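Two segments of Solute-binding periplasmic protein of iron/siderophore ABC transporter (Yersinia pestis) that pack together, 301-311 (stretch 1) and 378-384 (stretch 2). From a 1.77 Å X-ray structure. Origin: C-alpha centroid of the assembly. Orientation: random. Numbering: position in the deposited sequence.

Stretch 1 301-311: QAQASLQKILG
Stretch 2, residues 378-384: GTYWIEA

What forms the apolar centre? Ile382 (chi1 t, chi2 p) points from its strand toward the helix, where Leu306 (t, p) and Ala302 point back. Leu306 CD2 lies 3.7 Å from Ile382 CG2, while Ala302 CB sits 4.4 Å from Ile382 CB and 3.8 Å from Thr379 CG2 (chi1 m).

How do the backbones run? The helix, already under way at Gln301, keeps phi/psi near -64/-41 through Ile309, and Leu310 has -74/-12. The axes of the helix and of extended strand 381-383 come within 8.5 Å, their N-to-C directions 62° apart. In register, Gln303 CA and Ala384 CA are 6.5 Å apart. Trp381 (chi1 p) and Glu383 point away from the helix, alternating with Ile382, which points toward it.

What continues the apolar contact along the helix? Ala384 CB meets Leu306 CD2 at 3.9 Å and Leu310 CD1 (rotamer m, t) at 3.8 Å, so residues one helical turn apart share one methyl.

What fastens the polar edge? Gln303 (t, p, chi3 -112°) starts sideways, but its amide reaches the strand: NE2 donates to Glu383 O at 2.7 Å, nearly linear at 174°. Gln307 (m, m, chi3 -35°) bonds the other end of that amide, its NE2 donating to Gln303 OE1 at 3.1 Å. Gln303 OE1 and Ala384 O, both acceptors, lie 3.2 Å apart without bonding.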

# COMPACT_ATOMS: atom_id res chain seq x y z
N GLN A 301 -8.90 -12.36 -15.09
CA GLN A 301 -9.87 -11.95 -14.07
C GLN A 301 -9.77 -10.46 -13.77
O GLN A 301 -10.80 -9.77 -13.64
CB GLN A 301 -9.64 -12.74 -12.79
CG GLN A 301 -9.98 -14.23 -12.87
CD GLN A 301 -9.42 -14.97 -11.67
OE1 GLN A 301 -8.38 -14.60 -11.13
NE2 GLN A 301 -10.11 -16.02 -11.25
N ALA A 302 -8.55 -9.96 -13.61
CA ALA A 302 -8.37 -8.52 -13.40
C ALA A 302 -9.00 -7.73 -14.53
O ALA A 302 -9.82 -6.83 -14.31
CB ALA A 302 -6.88 -8.21 -13.27
N GLN A 303 -8.65 -8.09 -15.77
CA GLN A 303 -9.17 -7.40 -16.94
C GLN A 303 -10.69 -7.40 -16.95
O GLN A 303 -11.30 -6.38 -17.27
CB GLN A 303 -8.64 -8.05 -18.22
CG GLN A 303 -8.97 -7.30 -19.48
CD GLN A 303 -8.42 -5.90 -19.45
OE1 GLN A 303 -9.17 -4.92 -19.40
NE2 GLN A 303 -7.10 -5.80 -19.49
N ALA A 304 -11.31 -8.53 -16.61
CA ALA A 304 -12.78 -8.62 -16.63
C ALA A 304 -13.43 -7.77 -15.54
O ALA A 304 -14.48 -7.16 -15.77
CB ALA A 304 -13.20 -10.07 -16.48
N SER A 305 -12.77 -7.63 -14.38
CA SER A 305 -13.33 -6.79 -13.33
C SER A 305 -13.16 -5.30 -13.64
O SER A 305 -14.02 -4.50 -13.26
CB SER A 305 -12.68 -7.12 -11.99
OG SER A 305 -11.39 -6.54 -11.89
N LEU A 306 -12.07 -4.91 -14.31
CA LEU A 306 -11.88 -3.50 -14.66
C LEU A 306 -12.93 -3.04 -15.67
O LEU A 306 -13.54 -1.98 -15.50
CB LEU A 306 -10.47 -3.29 -15.22
CG LEU A 306 -10.14 -1.86 -15.68
CD1 LEU A 306 -10.41 -0.87 -14.56
CD2 LEU A 306 -8.72 -1.75 -16.20
N GLN A 307 -13.16 -3.84 -16.72
CA GLN A 307 -14.22 -3.57 -17.70
C GLN A 307 -15.55 -3.31 -17.02
O GLN A 307 -16.29 -2.40 -17.40
CB GLN A 307 -14.33 -4.73 -18.69
CG GLN A 307 -13.15 -4.88 -19.63
CD GLN A 307 -12.82 -3.57 -20.32
OE1 GLN A 307 -13.71 -2.78 -20.65
NE2 GLN A 307 -11.53 -3.32 -20.54
N LYS A 308 -15.89 -4.11 -15.99
CA LYS A 308 -17.16 -3.87 -15.31
C LYS A 308 -17.14 -2.55 -14.55
O LYS A 308 -18.13 -1.81 -14.55
CB LYS A 308 -17.50 -5.03 -14.37
CG LYS A 308 -18.56 -4.67 -13.33
CD LYS A 308 -19.49 -5.85 -13.03
CE LYS A 308 -18.74 -7.17 -12.98
NZ LYS A 308 -19.62 -8.29 -12.51
N ILE A 309 -16.02 -2.25 -13.89
CA ILE A 309 -15.91 -1.00 -13.14
C ILE A 309 -16.01 0.20 -14.08
O ILE A 309 -16.58 1.24 -13.73
CB ILE A 309 -14.61 -0.99 -12.32
CG1 ILE A 309 -14.75 -1.92 -11.11
CG2 ILE A 309 -14.24 0.42 -11.86
CD1 ILE A 309 -15.65 -1.35 -10.04
N LEU A 310 -15.46 0.06 -15.29
CA LEU A 310 -15.50 1.15 -16.26
C LEU A 310 -16.88 1.32 -16.88
O LEU A 310 -17.11 2.33 -17.56
CB LEU A 310 -14.48 0.90 -17.37
CG LEU A 310 -12.99 0.85 -17.01
CD1 LEU A 310 -12.18 0.52 -18.23
CD2 LEU A 310 -12.56 2.16 -16.41
N GLY A 311 -17.79 0.37 -16.68
CA GLY A 311 -19.14 0.47 -17.20
C GLY A 311 -20.15 1.10 -16.28
O GLY A 311 -21.34 1.13 -16.61
N GLY A 378 0.18 -13.72 -9.07
CA GLY A 378 -1.01 -12.91 -9.22
C GLY A 378 -0.81 -11.66 -10.07
O GLY A 378 0.15 -11.53 -10.84
N THR A 379 -1.74 -10.73 -9.90
CA THR A 379 -1.88 -9.57 -10.78
C THR A 379 -2.14 -8.34 -9.92
O THR A 379 -3.15 -8.27 -9.22
CB THR A 379 -3.03 -9.78 -11.77
OG1 THR A 379 -2.81 -10.99 -12.51
CG2 THR A 379 -3.17 -8.60 -12.71
N TYR A 380 -1.25 -7.36 -10.00
CA TYR A 380 -1.36 -6.18 -9.15
C TYR A 380 -1.58 -4.89 -9.93
O TYR A 380 -1.73 -3.83 -9.32
CB TYR A 380 -0.10 -6.05 -8.28
CG TYR A 380 0.01 -7.14 -7.24
CD1 TYR A 380 0.61 -8.36 -7.53
CD2 TYR A 380 -0.49 -6.95 -5.96
CE1 TYR A 380 0.73 -9.35 -6.57
CE2 TYR A 380 -0.37 -7.94 -4.99
CZ TYR A 380 0.23 -9.14 -5.31
OH TYR A 380 0.33 -10.12 -4.33
N TRP A 381 -1.62 -4.94 -11.26
CA TRP A 381 -1.97 -3.79 -12.08
C TRP A 381 -2.45 -4.34 -13.42
O TRP A 381 -2.17 -5.49 -13.76
CB TRP A 381 -0.77 -2.85 -12.26
CG TRP A 381 0.48 -3.54 -12.66
CD1 TRP A 381 0.84 -3.92 -13.93
CD2 TRP A 381 1.56 -3.93 -11.81
NE1 TRP A 381 2.08 -4.52 -13.91
CE2 TRP A 381 2.54 -4.54 -12.62
CE3 TRP A 381 1.79 -3.82 -10.43
CZ2 TRP A 381 3.72 -5.06 -12.10
CZ3 TRP A 381 2.98 -4.33 -9.92
CH2 TRP A 381 3.93 -4.94 -10.75
N ILE A 382 -3.17 -3.50 -14.16
CA ILE A 382 -3.69 -3.91 -15.47
C ILE A 382 -4.13 -2.68 -16.25
O ILE A 382 -4.59 -1.69 -15.68
CB ILE A 382 -4.85 -4.93 -15.31
CG1 ILE A 382 -4.93 -5.83 -16.55
CG2 ILE A 382 -6.17 -4.24 -15.05
CD1 ILE A 382 -3.97 -6.98 -16.51
N GLU A 383 -3.97 -2.74 -17.57
CA GLU A 383 -4.52 -1.74 -18.46
C GLU A 383 -5.78 -2.28 -19.12
O GLU A 383 -5.83 -3.45 -19.52
CB GLU A 383 -3.52 -1.33 -19.55
CG GLU A 383 -2.07 -1.55 -19.21
CD GLU A 383 -1.14 -1.18 -20.36
OE1 GLU A 383 -1.48 -0.27 -21.14
OE2 GLU A 383 -0.06 -1.81 -20.47
N ALA A 384 -6.80 -1.43 -19.21
CA ALA A 384 -8.02 -1.74 -19.92
C ALA A 384 -7.72 -2.13 -21.36
O ALA A 384 -8.18 -3.17 -21.84
CB ALA A 384 -8.97 -0.56 -19.87